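Local coordinates for protein oligogalacturonate lyase (Vibrio parahaemolyticus RIMD 2210633, PDB 3C5M) that probably cleaves oligogalacturonides derived from pectin by a lyase reaction, using a seven-bladed beta-propeller that binds manganese, at residues Ala94-Lys99 against Leu104-Leu109; Val116-Asp121 against Gly141-Lys146; Leu170-Ile175 against Glu179-His184. All blocks are in the same frame, centred on the assembly; numbering follows the deposited sequence.

Contact 1: residues Ala94-Lys99 against Leu104-Leu109; sequences AFFYVK and LMKVDL
Phe96 and Lys106 run side by side on one face of the hairpin, with CG of the lysine over one face of the phenylalanine ring, near its rim, and the chain running on past CZ. Lys106 CG makes a CH-pi contact 3.8 Å from the centroid of the Phe96 ring. The chain can follow this course because CG stands anti to the lysine's backbone N (chi1 -173°) and the carbons beyond it stay extended. Leu104 CD2 meets the same ring at its edge, 4.2 Å from Phe96 CD2. Across this side the neighbouring Leu139 and Ile117 pack on Phe96 and Leu104.

The two strands form an antiparallel hairpin, the middle pair of a four-stranded propeller blade. Its backbone ladder bonds Phe95 to Val107 in both directions (Val107 N to Phe95 O, 2.9 Å) and Tyr97 to Met105 likewise (Met105 N to Tyr97 O, 2.7 Å).

On the other face Tyr97 and Met105, a selenomethionine, again point the same way. Met105 CG lies over the tyrosine, 4.1 Å from the Tyr97 ring centroid, whereas Val107 CG2 comes in at the ring edge, 3.6 Å from Tyr97 CE1. Phe95 sets its CE1 3.5 Å from Val107 CB, and Tyr62 meets both the Phe95 and Tyr97 rings. Lys99 NZ donates a hydrogen bond to Tyr97 OH over 2.7 Å; the hydroxyl also bonds Glu114, and the lysine forms a salt bridge with Asp81.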
ATOM      1  N   ALA A  94     -15.485   6.620  -8.876  1.00 36.68           N
ATOM      2  CA  ALA A  94     -14.476   7.642  -8.708  1.00 32.67           C
ATOM      3  C   ALA A  94     -13.240   7.095  -7.995  1.00 34.74           C
ATOM      4  O   ALA A  94     -13.261   5.997  -7.422  1.00 27.63           O
ATOM      5  CB  ALA A  94     -15.069   8.801  -7.908  1.00 32.24           C
ATOM      6  N   PHE A  95     -12.148   7.853  -8.052  1.00 30.22           N
ATOM      7  CA  PHE A  95     -10.928   7.459  -7.346  1.00 29.07           C
ATOM      8  C   PHE A  95     -10.424   8.709  -6.644  1.00 25.02           C
ATOM      9  O   PHE A  95     -10.812   9.815  -7.008  1.00 27.93           O
ATOM     10  CB  PHE A  95      -9.871   6.852  -8.308  1.00 27.84           C
ATOM     11  CG  PHE A  95      -8.890   7.845  -8.879  1.00 27.73           C
ATOM     12  CD1 PHE A  95      -9.242   8.658  -9.957  1.00 26.66           C
ATOM     13  CD2 PHE A  95      -7.606   7.963  -8.340  1.00 27.12           C
ATOM     14  CE1 PHE A  95      -8.334   9.569 -10.496  1.00 21.78           C
ATOM     15  CE2 PHE A  95      -6.685   8.876  -8.870  1.00 32.00           C
ATOM     16  CZ  PHE A  95      -7.050   9.683  -9.953  1.00 21.93           C
ATOM     17  N   PHE A  96      -9.601   8.529  -5.618  1.00 18.95           N
ATOM     18  CA  PHE A  96      -9.071   9.654  -4.855  1.00 20.71           C
ATOM     19  C   PHE A  96      -7.554   9.685  -4.903  1.00 27.80           C
ATOM     20  O   PHE A  96      -6.901   8.637  -4.968  1.00 29.50           O
ATOM     21  CB  PHE A  96      -9.473   9.561  -3.374  1.00 23.83           C
ATOM     22  CG  PHE A  96     -10.949   9.639  -3.124  1.00 36.65           C
ATOM     23  CD1 PHE A  96     -11.798   8.604  -3.515  1.00 29.37           C
ATOM     24  CD2 PHE A  96     -11.491  10.738  -2.464  1.00 36.20           C
ATOM     25  CE1 PHE A  96     -13.169   8.662  -3.248  1.00 33.70           C
ATOM     26  CE2 PHE A  96     -12.860  10.807  -2.191  1.00 39.70           C
ATOM     27  CZ  PHE A  96     -13.705   9.765  -2.583  1.00 33.59           C
ATOM     28  N   TYR A  97      -6.990  10.888  -4.858  1.00 28.41           N
ATOM     29  CA  TYR A  97      -5.546  11.036  -4.843  1.00 29.16           C
ATOM     30  C   TYR A  97      -5.183  12.406  -4.305  1.00 27.54           C
ATOM     31  O   TYR A  97      -6.028  13.284  -4.244  1.00 21.84           O
ATOM     32  CB  TYR A  97      -4.967  10.867  -6.245  1.00 32.94           C
ATOM     33  CG  TYR A  97      -5.085  12.090  -7.114  1.00 32.40           C
ATOM     34  CD1 TYR A  97      -6.311  12.445  -7.682  1.00 39.95           C
ATOM     35  CD2 TYR A  97      -3.961  12.888  -7.390  1.00 32.87           C
ATOM     36  CE1 TYR A  97      -6.426  13.565  -8.513  1.00 32.31           C
ATOM     37  CE2 TYR A  97      -4.058  14.012  -8.215  1.00 29.13           C
ATOM     38  CZ  TYR A  97      -5.292  14.344  -8.773  1.00 38.22           C
ATOM     39  OH  TYR A  97      -5.404  15.456  -9.578  1.00 39.43           O
ATOM     40  N   VAL A  98      -3.924  12.575  -3.912  1.00 23.75           N
ATOM     41  CA  VAL A  98      -3.456  13.840  -3.379  1.00 23.66           C
ATOM     42  C   VAL A  98      -2.545  14.545  -4.375  1.00 34.33           C
ATOM     43  O   VAL A  98      -1.619  13.945  -4.930  1.00 31.14           O
ATOM     44  CB  VAL A  98      -2.680  13.639  -2.072  1.00 20.06           C
ATOM     45  CG1 VAL A  98      -2.130  14.968  -1.583  1.00 15.34           C
ATOM     46  CG2 VAL A  98      -3.585  13.016  -1.030  1.00 14.75           C
ATOM     47  N   LYS A  99      -2.803  15.830  -4.591  1.00 34.80           N
ATOM     48  CA  LYS A  99      -2.004  16.604  -5.524  1.00 34.52           C
ATOM     49  C   LYS A  99      -1.288  17.729  -4.795  1.00 29.44           C
ATOM     50  O   LYS A  99      -1.874  18.402  -3.948  1.00 27.46           O
ATOM     51  CB  LYS A  99      -2.894  17.187  -6.641  1.00 38.03           C
ATOM     52  CG  LYS A  99      -2.094  17.736  -7.828  1.00 34.99           C
ATOM     53  CD  LYS A  99      -2.953  18.498  -8.816  1.00 37.25           C
ATOM     54  CE  LYS A  99      -2.693  18.067 -10.248  1.00 22.92           C
ATOM     55  NZ  LYS A  99      -3.130  16.655 -10.474  1.00 26.13           N
ATOM     56  N   LEU A 104      -6.632  17.033  -1.286  1.00 22.04           N
ATOM     57  CA  LEU A 104      -7.151  15.680  -1.421  1.00 17.29           C
ATOM     58  C   LEU A 104      -8.165  15.805  -2.538  1.00 24.21           C
ATOM     59  O   LEU A 104      -9.108  16.580  -2.408  1.00 35.24           O
ATOM     60  CB  LEU A 104      -7.883  15.263  -0.155  1.00 20.99           C
ATOM     61  CG  LEU A 104      -7.817  13.778   0.209  1.00 33.07           C
ATOM     62  CD1 LEU A 104      -8.799  13.517   1.344  1.00 34.18           C
ATOM     63  CD2 LEU A 104      -8.152  12.896  -0.983  1.00 34.28           C
HETATM   64  N   MSE A 105      -7.997  15.051  -3.621  1.00 26.55           N
HETATM   65  CA  MSE A 105      -8.911  15.135  -4.765  1.00 24.16           C
HETATM   66  C   MSE A 105      -9.807  13.934  -4.944  1.00 25.22           C
HETATM   67  O   MSE A 105      -9.443  12.815  -4.606  1.00 29.03           O
HETATM   68  CB  MSE A 105      -8.123  15.291  -6.058  1.00 21.56           C
HETATM   69  CG  MSE A 105      -7.046  16.314  -5.993  1.00 27.32           C
HETATM   70 SE   MSE A 105      -7.783  18.077  -5.698  1.00 50.92          SE
HETATM   71  CE  MSE A 105      -8.926  18.166  -7.326  1.00 30.57           C
ATOM     72  N   LYS A 106     -10.978  14.184  -5.504  1.00 27.88           N
ATOM     73  CA  LYS A 106     -11.936  13.134  -5.794  1.00 29.88           C
ATOM     74  C   LYS A 106     -12.222  13.308  -7.278  1.00 30.01           C
ATOM     75  O   LYS A 106     -12.631  14.390  -7.710  1.00 30.37           O
ATOM     76  CB  LYS A 106     -13.229  13.325  -5.005  1.00 33.79           C
ATOM     77  CG  LYS A 106     -14.166  12.152  -5.173  1.00 18.22           C
ATOM     78  CD  LYS A 106     -15.550  12.504  -4.740  1.00 32.75           C
ATOM     79  CE  LYS A 106     -16.497  11.339  -4.907  1.00 27.53           C
ATOM     80  NZ  LYS A 106     -17.895  11.788  -4.687  1.00 26.46           N
ATOM     81  N   VAL A 107     -12.016  12.251  -8.050  1.00 20.63           N
ATOM     82  CA  VAL A 107     -12.211  12.318  -9.496  1.00 29.60           C
ATOM     83  C   VAL A 107     -13.278  11.373 -10.050  1.00 21.42           C
ATOM     84  O   VAL A 107     -13.206  10.170  -9.849  1.00 27.23           O
ATOM     85  CB  VAL A 107     -10.901  11.974 -10.234  1.00 26.95           C
ATOM     86  CG1 VAL A 107     -11.073  12.213 -11.719  1.00 19.87           C
ATOM     87  CG2 VAL A 107      -9.753  12.759  -9.652  1.00 21.13           C
ATOM     88  N   ASP A 108     -14.245  11.915 -10.774  1.00 24.09           N
ATOM     89  CA  ASP A 108     -15.296  11.098 -11.367  1.00 33.09           C
ATOM     90  C   ASP A 108     -14.637  10.292 -12.498  1.00 35.74           C
ATOM     91  O   ASP A 108     -14.074  10.870 -13.428  1.00 32.96           O
ATOM     92  CB  ASP A 108     -16.397  12.003 -11.931  1.00 40.81           C
ATOM     93  CG  ASP A 108     -17.635  11.233 -12.368  1.00 52.46           C
ATOM     94  OD1 ASP A 108     -17.493  10.257 -13.133  1.00 60.74           O
ATOM     95  OD2 ASP A 108     -18.758  11.613 -11.959  1.00 56.36           O
ATOM     96  N   LEU A 109     -14.697   8.964 -12.416  1.00 34.49           N
ATOM     97  CA  LEU A 109     -14.075   8.115 -13.427  1.00 31.39           C
ATOM     98  C   LEU A 109     -14.768   8.167 -14.776  1.00 42.40           C
ATOM     99  O   LEU A 109     -14.271   7.619 -15.768  1.00 36.16           O
ATOM    100  CB  LEU A 109     -14.041   6.678 -12.947  1.00 24.14           C
ATOM    101  CG  LEU A 109     -13.064   6.468 -11.812  1.00 32.07           C
ATOM    102  CD1 LEU A 109     -13.122   5.022 -11.327  1.00 33.89           C
ATOM    103  CD2 LEU A 109     -11.678   6.831 -12.313  1.00 33.97           C
TER

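Contact 2: residues Val116-Asp121 against Gly141-Lys146; sequences VIYTVD and GIEILK
The hydroxyl of Tyr118 reaches the carboxylate of Glu143 from the opposite direction, and that single polar meeting carries most of the contact. Tyr118 OH donates to Glu143 OE2 over 2.8 Å, arriving on the syn side of the oxygen and 20° out of the carboxylate plane. The acceptor lies near the plane of the tyrosine ring, at its edge, while the ring and carboxylate planes are turned 38° against each other. With CG of Tyr118 anti to the backbone N (chi1 168°), the ring carries its hydroxyl to the carboxylate. Val120 closes in beside the same group, its CG2 in van der Waals contact 3.5 Å from Glu143 OE2. Ile171 and Trp124 pack against Glu143 as well, so the acid is buried among side chains.

Beyond this polar meeting the contact is loose. The backbones stay well apart, Val120 CA and Glu143 CA being 8.5 Å from each other, and the two segments bury little surface between them. Thr119 turns away, Asp121 is exposed and poorly ordered, and Lys146, also exposed, pairs with Glu122 instead. Such sparse bridging fits a seam between neighbouring propeller blades, for strand 114-119 is the last strand of one four-stranded sheet and strand 138-145 belongs to the next.

Glu143 OE1 is held in a salt bridge by Arg169 while OE2 accepts from Tyr118; with each oxygen thus engaged, the buried carboxylate is probably kept ionised and fixed in its rotation.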
ATOM      1  N   VAL A 116     -11.944  19.114  -5.022  1.00 25.61           N
ATOM      2  CA  VAL A 116     -11.003  19.116  -3.914  1.00 23.28           C
ATOM      3  C   VAL A 116     -11.842  18.949  -2.642  1.00 30.75           C
ATOM      4  O   VAL A 116     -12.630  19.816  -2.278  1.00 31.99           O
ATOM      5  CB  VAL A 116     -10.170  20.412  -3.910  1.00 21.41           C
ATOM      6  CG1 VAL A 116     -10.986  21.551  -4.483  1.00 22.63           C
ATOM      7  CG2 VAL A 116      -9.696  20.718  -2.499  1.00 21.22           C
ATOM      8  N   ILE A 117     -11.690  17.807  -1.987  1.00 33.74           N
ATOM      9  CA  ILE A 117     -12.468  17.510  -0.802  1.00 31.14           C
ATOM     10  C   ILE A 117     -11.823  17.985   0.498  1.00 37.27           C
ATOM     11  O   ILE A 117     -12.491  18.043   1.528  1.00 42.79           O
ATOM     12  CB  ILE A 117     -12.739  16.011  -0.704  1.00 25.95           C
ATOM     13  CG1 ILE A 117     -11.405  15.284  -0.650  1.00 52.63           C
ATOM     14  CG2 ILE A 117     -13.532  15.532  -1.912  1.00 28.72           C
ATOM     15  CD1 ILE A 117     -11.532  13.793  -0.446  1.00 70.20           C
ATOM     16  N   TYR A 118     -10.535  18.314   0.469  1.00 25.24           N
ATOM     17  CA  TYR A 118      -9.866  18.803   1.673  1.00 26.33           C
ATOM     18  C   TYR A 118      -8.512  19.412   1.364  1.00 25.68           C
ATOM     19  O   TYR A 118      -7.783  18.898   0.531  1.00 40.47           O
ATOM     20  CB  TYR A 118      -9.699  17.678   2.696  1.00 26.16           C
ATOM     21  CG  TYR A 118      -8.762  18.015   3.840  1.00 29.00           C
ATOM     22  CD1 TYR A 118      -7.557  17.339   4.003  1.00 32.20           C
ATOM     23  CD2 TYR A 118      -9.075  19.023   4.751  1.00 37.49           C
ATOM     24  CE1 TYR A 118      -6.677  17.656   5.045  1.00 37.02           C
ATOM     25  CE2 TYR A 118      -8.209  19.352   5.800  1.00 42.47           C
ATOM     26  CZ  TYR A 118      -7.005  18.658   5.939  1.00 43.92           C
ATOM     27  OH  TYR A 118      -6.138  18.965   6.970  1.00 36.87           O
ATOM     28  N   THR A 119      -8.174  20.510   2.027  1.00 32.75           N
ATOM     29  CA  THR A 119      -6.889  21.156   1.786  1.00 35.63           C
ATOM     30  C   THR A 119      -6.151  21.395   3.098  1.00 34.03           C
ATOM     31  O   THR A 119      -6.529  22.269   3.866  1.00 44.37           O
ATOM     32  CB  THR A 119      -7.060  22.516   1.060  1.00 28.80           C
ATOM     33  OG1 THR A 119      -7.661  22.318  -0.229  1.00 25.16           O
ATOM     34  CG2 THR A 119      -5.708  23.190   0.885  1.00 22.76           C
ATOM     35  N   VAL A 120      -5.091  20.627   3.342  1.00 41.24           N
ATOM     36  CA  VAL A 120      -4.307  20.754   4.570  1.00 34.95           C
ATOM     37  C   VAL A 120      -4.117  22.194   4.998  1.00 35.66           C
ATOM     38  O   VAL A 120      -3.898  23.068   4.166  1.00 40.85           O
ATOM     39  CB  VAL A 120      -2.918  20.095   4.424  1.00 29.26           C
ATOM     40  CG1 VAL A 120      -2.146  20.737   3.282  1.00 30.30           C
ATOM     41  CG2 VAL A 120      -2.150  20.215   5.723  1.00 22.31           C
ATOM     42  N   ASP A 121      -4.194  22.440   6.303  1.00 49.95           N
ATOM     43  CA  ASP A 121      -4.032  23.791   6.816  1.00 49.57           C
ATOM     44  C   ASP A 121      -2.578  24.222   6.946  1.00 45.80           C
ATOM     45  O   ASP A 121      -1.712  23.420   7.272  1.00 40.23           O
ATOM     46  CB  ASP A 121      -4.724  23.931   8.163  1.00 67.27           C
ATOM     47  CG  ASP A 121      -4.656  25.352   8.698  1.00 87.66           C
ATOM     48  OD1 ASP A 121      -3.588  25.738   9.239  1.00 98.02           O
ATOM     49  OD2 ASP A 121      -5.667  26.086   8.558  1.00 90.37           O
ATOM     50  N   GLY A 141      -6.341   9.932   8.036  1.00 26.90           N
ATOM     51  CA  GLY A 141      -4.949  10.203   7.687  1.00 27.34           C
ATOM     52  C   GLY A 141      -4.203  10.879   8.829  1.00 25.71           C
ATOM     53  O   GLY A 141      -4.809  11.136   9.862  1.00 22.24           O
ATOM     54  N   ILE A 142      -2.901  11.132   8.700  1.00 21.94           N
ATOM     55  CA  ILE A 142      -2.220  11.834   9.783  1.00 30.03           C
ATOM     56  C   ILE A 142      -1.488  13.077   9.248  1.00 36.82           C
ATOM     57  O   ILE A 142      -1.247  13.205   8.040  1.00 36.35           O
ATOM     58  CB  ILE A 142      -1.201  10.966  10.577  1.00 25.27           C
ATOM     59  CG1 ILE A 142       0.185  11.111   9.985  1.00 40.22           C
ATOM     60  CG2 ILE A 142      -1.603   9.509  10.600  1.00 34.41           C
ATOM     61  CD1 ILE A 142       1.264  10.871  11.010  1.00 38.26           C
ATOM     62  N   GLU A 143      -1.174  14.015  10.140  1.00 36.08           N
ATOM     63  CA  GLU A 143      -0.469  15.232   9.754  1.00 30.57           C
ATOM     64  C   GLU A 143       0.496  15.578  10.873  1.00 32.31           C
ATOM     65  O   GLU A 143       0.282  15.211  12.020  1.00 28.85           O
ATOM     66  CB  GLU A 143      -1.443  16.392   9.510  1.00 24.40           C
ATOM     67  CG  GLU A 143      -2.638  16.041   8.616  1.00 39.93           C
ATOM     68  CD  GLU A 143      -3.558  17.241   8.294  1.00 49.93           C
ATOM     69  OE1 GLU A 143      -4.039  17.916   9.238  1.00 47.98           O
ATOM     70  OE2 GLU A 143      -3.813  17.497   7.093  1.00 41.97           O
ATOM     71  N   ILE A 144       1.568  16.270  10.510  1.00 43.56           N
ATOM     72  CA  ILE A 144       2.623  16.665  11.432  1.00 38.08           C
ATOM     73  C   ILE A 144       2.688  18.179  11.510  1.00 46.72           C
ATOM     74  O   ILE A 144       2.644  18.855  10.485  1.00 58.10           O
ATOM     75  CB  ILE A 144       3.959  16.127  10.925  1.00 36.10           C
ATOM     76  CG1 ILE A 144       3.873  14.602  10.847  1.00 39.05           C
ATOM     77  CG2 ILE A 144       5.098  16.586  11.816  1.00 38.04           C
ATOM     78  CD1 ILE A 144       5.053  13.951  10.173  1.00 47.86           C
ATOM     79  N   LEU A 145       2.789  18.726  12.715  1.00 48.59           N
ATOM     80  CA  LEU A 145       2.854  20.177  12.850  1.00 48.75           C
ATOM     81  C   LEU A 145       4.054  20.714  12.049  1.00 50.59           C
ATOM     82  O   LEU A 145       5.190  20.323  12.300  1.00 46.04           O
ATOM     83  CB  LEU A 145       2.991  20.544  14.322  1.00 39.81           C
ATOM     84  CG  LEU A 145       2.237  21.797  14.759  1.00 47.33           C
ATOM     85  CD1 LEU A 145       2.591  22.046  16.203  1.00 44.15           C
ATOM     86  CD2 LEU A 145       2.605  23.011  13.897  1.00 53.14           C
ATOM     87  N   LYS A 146       3.802  21.606  11.092  1.00 53.17           N
ATOM     88  CA  LYS A 146       4.871  22.161  10.261  1.00 53.65           C
ATOM     89  C   LYS A 146       6.141  22.526  10.998  1.00 53.65           C
ATOM     90  O   LYS A 146       7.230  22.196  10.545  1.00 56.54           O
ATOM     91  CB  LYS A 146       4.391  23.389   9.494  1.00 49.23           C
ATOM     92  CG  LYS A 146       3.811  23.075   8.142  1.00 45.86           C
ATOM     93  CD  LYS A 146       3.675  24.341   7.322  1.00 55.98           C
ATOM     94  CE  LYS A 146       3.109  24.051   5.946  1.00 48.70           C
ATOM     95  NZ  LYS A 146       2.994  25.320   5.188  1.00 60.22           N
TER

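Contact 3: residues Leu170-Ile175 against Glu179-His184; sequences LIKVDI and ELEVIH
Lys172 and Glu181 lie side by side and point the same way, joined in a salt bridge of 3.0 Å between Lys172 NZ and Glu181 OE1. The lysine folds back at chi3 and chi4 to place its ammonium there, though the hydrogen bond within the ion pair is weak, the carboxylate oxygen lying alongside the CE-NZ end.

Backbone bonds form the second group. Glu181 N gives to Lys172 O at 2.8 Å, and the return bond, Lys172 N to Glu181 O, is longer at 3.2 Å. Nearer the turn, Asp174 N bonds Glu179 O. Toward the other end Leu170 N meets His184 O at 2.7 Å, while Leu170 O receives Ile183 N at 3.1 Å and, weakly, His184 N. Ile183 and His184 thus both face Leu170, a classic beta bulge in the outermost strand of an antiparallel propeller blade, strand 180-186 being paired with strand 168-174 in a hairpin.

Apolar packing makes up the third group. The Leu170 and Ile183 side chains pass at a slant, Leu170 CD2 lying 3.4 Å from Ile183 CD1, and the isoleucine's CG2 branch rests beside the aliphatic part of Lys172. On the opposite face Ile171 CG2 and Val182 CG2 approach to 4.1 Å, and Val173 CG2 stands 4.3 Å from Leu180 CB. There Tyr118 and Trp130 cover Ile171 and Val173, whereas His184 packs on Leu190 and Phe205 of the following blade.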
ATOM      1  N   LEU A 170      -3.892  12.348  14.193  1.00 43.39           N
ATOM      2  CA  LEU A 170      -4.580  11.396  13.343  1.00 46.98           C
ATOM      3  C   LEU A 170      -5.971  12.003  13.089  1.00 48.06           C
ATOM      4  O   LEU A 170      -6.827  11.979  13.971  1.00 55.40           O
ATOM      5  CB  LEU A 170      -4.703  10.064  14.081  1.00 48.52           C
ATOM      6  CG  LEU A 170      -5.035   8.810  13.276  1.00 56.32           C
ATOM      7  CD1 LEU A 170      -5.140   7.602  14.203  1.00 62.45           C
ATOM      8  CD2 LEU A 170      -6.333   9.011  12.539  1.00 54.86           C
ATOM      9  N   ILE A 171      -6.192  12.554  11.892  1.00 44.84           N
ATOM     10  CA  ILE A 171      -7.468  13.186  11.566  1.00 37.24           C
ATOM     11  C   ILE A 171      -8.397  12.345  10.707  1.00 40.87           C
ATOM     12  O   ILE A 171      -7.994  11.363  10.094  1.00 44.33           O
ATOM     13  CB  ILE A 171      -7.275  14.540  10.844  1.00 35.37           C
ATOM     14  CG1 ILE A 171      -6.636  14.319   9.474  1.00 40.45           C
ATOM     15  CG2 ILE A 171      -6.432  15.472  11.701  1.00 47.30           C
ATOM     16  CD1 ILE A 171      -6.437  15.588   8.663  1.00 43.39           C
ATOM     17  N   LYS A 172      -9.655  12.757  10.672  1.00 40.25           N
ATOM     18  CA  LYS A 172     -10.679  12.078   9.905  1.00 35.02           C
ATOM     19  C   LYS A 172     -11.442  13.166   9.165  1.00 32.43           C
ATOM     20  O   LYS A 172     -11.853  14.159   9.758  1.00 37.97           O
ATOM     21  CB  LYS A 172     -11.607  11.321  10.851  1.00 37.27           C
ATOM     22  CG  LYS A 172     -12.846  10.750  10.193  1.00 50.11           C
ATOM     23  CD  LYS A 172     -13.697   9.981  11.200  1.00 60.91           C
ATOM     24  CE  LYS A 172     -14.254  10.888  12.294  1.00 62.99           C
ATOM     25  NZ  LYS A 172     -15.188  11.931  11.765  1.00 74.13           N
ATOM     26  N   VAL A 173     -11.619  12.980   7.867  1.00 29.78           N
ATOM     27  CA  VAL A 173     -12.316  13.952   7.043  1.00 30.91           C
ATOM     28  C   VAL A 173     -13.579  13.336   6.458  1.00 35.43           C
ATOM     29  O   VAL A 173     -13.619  12.144   6.137  1.00 39.14           O
ATOM     30  CB  VAL A 173     -11.400  14.436   5.895  1.00 37.47           C
ATOM     31  CG1 VAL A 173     -12.129  15.428   5.004  1.00 34.19           C
ATOM     32  CG2 VAL A 173     -10.150  15.063   6.480  1.00 39.22           C
ATOM     33  N   ASP A 174     -14.610  14.160   6.326  1.00 36.04           N
ATOM     34  CA  ASP A 174     -15.882  13.714   5.784  1.00 37.54           C
ATOM     35  C   ASP A 174     -15.946  14.094   4.299  1.00 40.97           C
ATOM     36  O   ASP A 174     -15.858  15.276   3.945  1.00 36.65           O
ATOM     37  CB  ASP A 174     -17.023  14.365   6.582  1.00 39.26           C
ATOM     38  CG  ASP A 174     -18.394  13.819   6.203  1.00 56.93           C
ATOM     39  OD1 ASP A 174     -18.987  14.309   5.209  1.00 55.71           O
ATOM     40  OD2 ASP A 174     -18.872  12.885   6.896  1.00 57.36           O
ATOM     41  N   ILE A 175     -16.081  13.091   3.435  1.00 40.90           N
ATOM     42  CA  ILE A 175     -16.136  13.332   1.995  1.00 40.90           C
ATOM     43  C   ILE A 175     -17.234  14.326   1.652  1.00 48.52           C
ATOM     44  O   ILE A 175     -17.016  15.241   0.867  1.00 51.09           O
ATOM     45  CB  ILE A 175     -16.416  12.042   1.201  1.00 49.03           C
ATOM     46  CG1 ILE A 175     -15.410  10.953   1.581  1.00 46.87           C
ATOM     47  CG2 ILE A 175     -16.343  12.329  -0.289  1.00 46.70           C
ATOM     48  CD1 ILE A 175     -13.996  11.303   1.263  1.00 58.87           C
ATOM     49  N   GLU A 179     -15.395  18.504   6.494  1.00 52.68           N
ATOM     50  CA  GLU A 179     -14.990  18.885   7.842  1.00 53.57           C
ATOM     51  C   GLU A 179     -14.020  17.876   8.453  1.00 48.10           C
ATOM     52  O   GLU A 179     -14.237  16.670   8.355  1.00 49.67           O
ATOM     53  CB  GLU A 179     -16.228  19.004   8.740  1.00 63.18           C
ATOM     54  CG  GLU A 179     -17.126  20.222   8.463  1.00 75.08           C
ATOM     55  CD  GLU A 179     -16.508  21.549   8.918  1.00 80.08           C
ATOM     56  OE1 GLU A 179     -16.248  21.710  10.134  1.00 84.12           O
ATOM     57  OE2 GLU A 179     -16.290  22.430   8.056  1.00 82.92           O
ATOM     58  N   LEU A 180     -12.954  18.362   9.086  1.00 43.43           N
ATOM     59  CA  LEU A 180     -11.984  17.461   9.704  1.00 43.07           C
ATOM     60  C   LEU A 180     -12.314  17.281  11.171  1.00 45.88           C
ATOM     61  O   LEU A 180     -12.948  18.130  11.784  1.00 46.71           O
ATOM     62  CB  LEU A 180     -10.552  17.989   9.577  1.00 41.63           C
ATOM     63  CG  LEU A 180     -10.164  19.207  10.412  1.00 55.56           C
ATOM     64  CD1 LEU A 180      -8.684  19.493  10.212  1.00 54.56           C
ATOM     65  CD2 LEU A 180     -11.015  20.427  10.014  1.00 56.20           C
ATOM     66  N   GLU A 181     -11.871  16.168  11.735  1.00 52.06           N
ATOM     67  CA  GLU A 181     -12.135  15.879  13.131  1.00 47.98           C
ATOM     68  C   GLU A 181     -10.940  15.146  13.727  1.00 43.42           C
ATOM     69  O   GLU A 181     -10.707  13.983  13.415  1.00 47.77           O
ATOM     70  CB  GLU A 181     -13.380  15.012  13.225  1.00 48.12           C
ATOM     71  CG  GLU A 181     -13.904  14.846  14.620  1.00 62.48           C
ATOM     72  CD  GLU A 181     -15.051  13.869  14.672  1.00 74.15           C
ATOM     73  OE1 GLU A 181     -14.793  12.644  14.628  1.00 83.31           O
ATOM     74  OE2 GLU A 181     -16.214  14.326  14.740  1.00 75.81           O
ATOM     75  N   VAL A 182     -10.176  15.823  14.576  1.00 41.28           N
ATOM     76  CA  VAL A 182      -9.006  15.195  15.184  1.00 44.28           C
ATOM     77  C   VAL A 182      -9.441  14.072  16.122  1.00 44.68           C
ATOM     78  O   VAL A 182     -10.011  14.339  17.172  1.00 50.76           O
ATOM     79  CB  VAL A 182      -8.177  16.218  15.991  1.00 36.48           C
ATOM     80  CG1 VAL A 182      -6.969  15.539  16.598  1.00 44.70           C
ATOM     81  CG2 VAL A 182      -7.737  17.354  15.093  1.00 38.21           C
ATOM     82  N   ILE A 183      -9.173  12.819  15.757  1.00 44.31           N
ATOM     83  CA  ILE A 183      -9.575  11.704  16.614  1.00 48.05           C
ATOM     84  C   ILE A 183      -8.482  11.257  17.569  1.00 41.27           C
ATOM     85  O   ILE A 183      -8.719  10.421  18.435  1.00 37.64           O
ATOM     86  CB  ILE A 183     -10.038  10.467  15.802  1.00 49.96           C
ATOM     87  CG1 ILE A 183      -8.885   9.894  15.000  1.00 51.54           C
ATOM     88  CG2 ILE A 183     -11.171  10.844  14.861  1.00 62.24           C
ATOM     89  CD1 ILE A 183      -9.324   8.779  14.072  1.00 54.58           C
ATOM     90  N   HIS A 184      -7.290  11.817  17.413  1.00 38.07           N
ATOM     91  CA  HIS A 184      -6.169  11.469  18.274  1.00 40.94           C
ATOM     92  C   HIS A 184      -4.956  12.333  17.975  1.00 40.80           C
ATOM     93  O   HIS A 184      -4.566  12.466  16.828  1.00 48.58           O
ATOM     94  CB  HIS A 184      -5.778   9.998  18.095  1.00 43.06           C
ATOM     95  CG  HIS A 184      -4.617   9.584  18.943  1.00 47.42           C
ATOM     96  ND1 HIS A 184      -4.699   9.477  20.314  1.00 46.31           N
ATOM     97  CD2 HIS A 184      -3.324   9.341  18.625  1.00 47.25           C
ATOM     98  CE1 HIS A 184      -3.505   9.194  20.804  1.00 38.39           C
ATOM     99  NE2 HIS A 184      -2.653   9.108  19.799  1.00 44.74           N
TER

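How the contacts relate
Along the chain the three contacts come one after another. Contact 1 joins the two middle strands of one four-stranded blade, contact 3 the last two strands of the next, and contact 2 crosses between these sheets. Their centres lie about 15 Å (contacts 1 and 2), 10 Å (2 and 3) and 18 Å (1 and 3) apart. Contact 1 shares its sheet with contact 2 through the neighbouring strands 103-108 and 114-119; contacts 2 and 3 share the next sheet through its neighbouring strands 138-145 and 168-174. Phe96 also packs directly on Ile175. Together they illustrate how a propeller combines laddered hairpins within blades and side-chain bridges between them, here away from the manganese site.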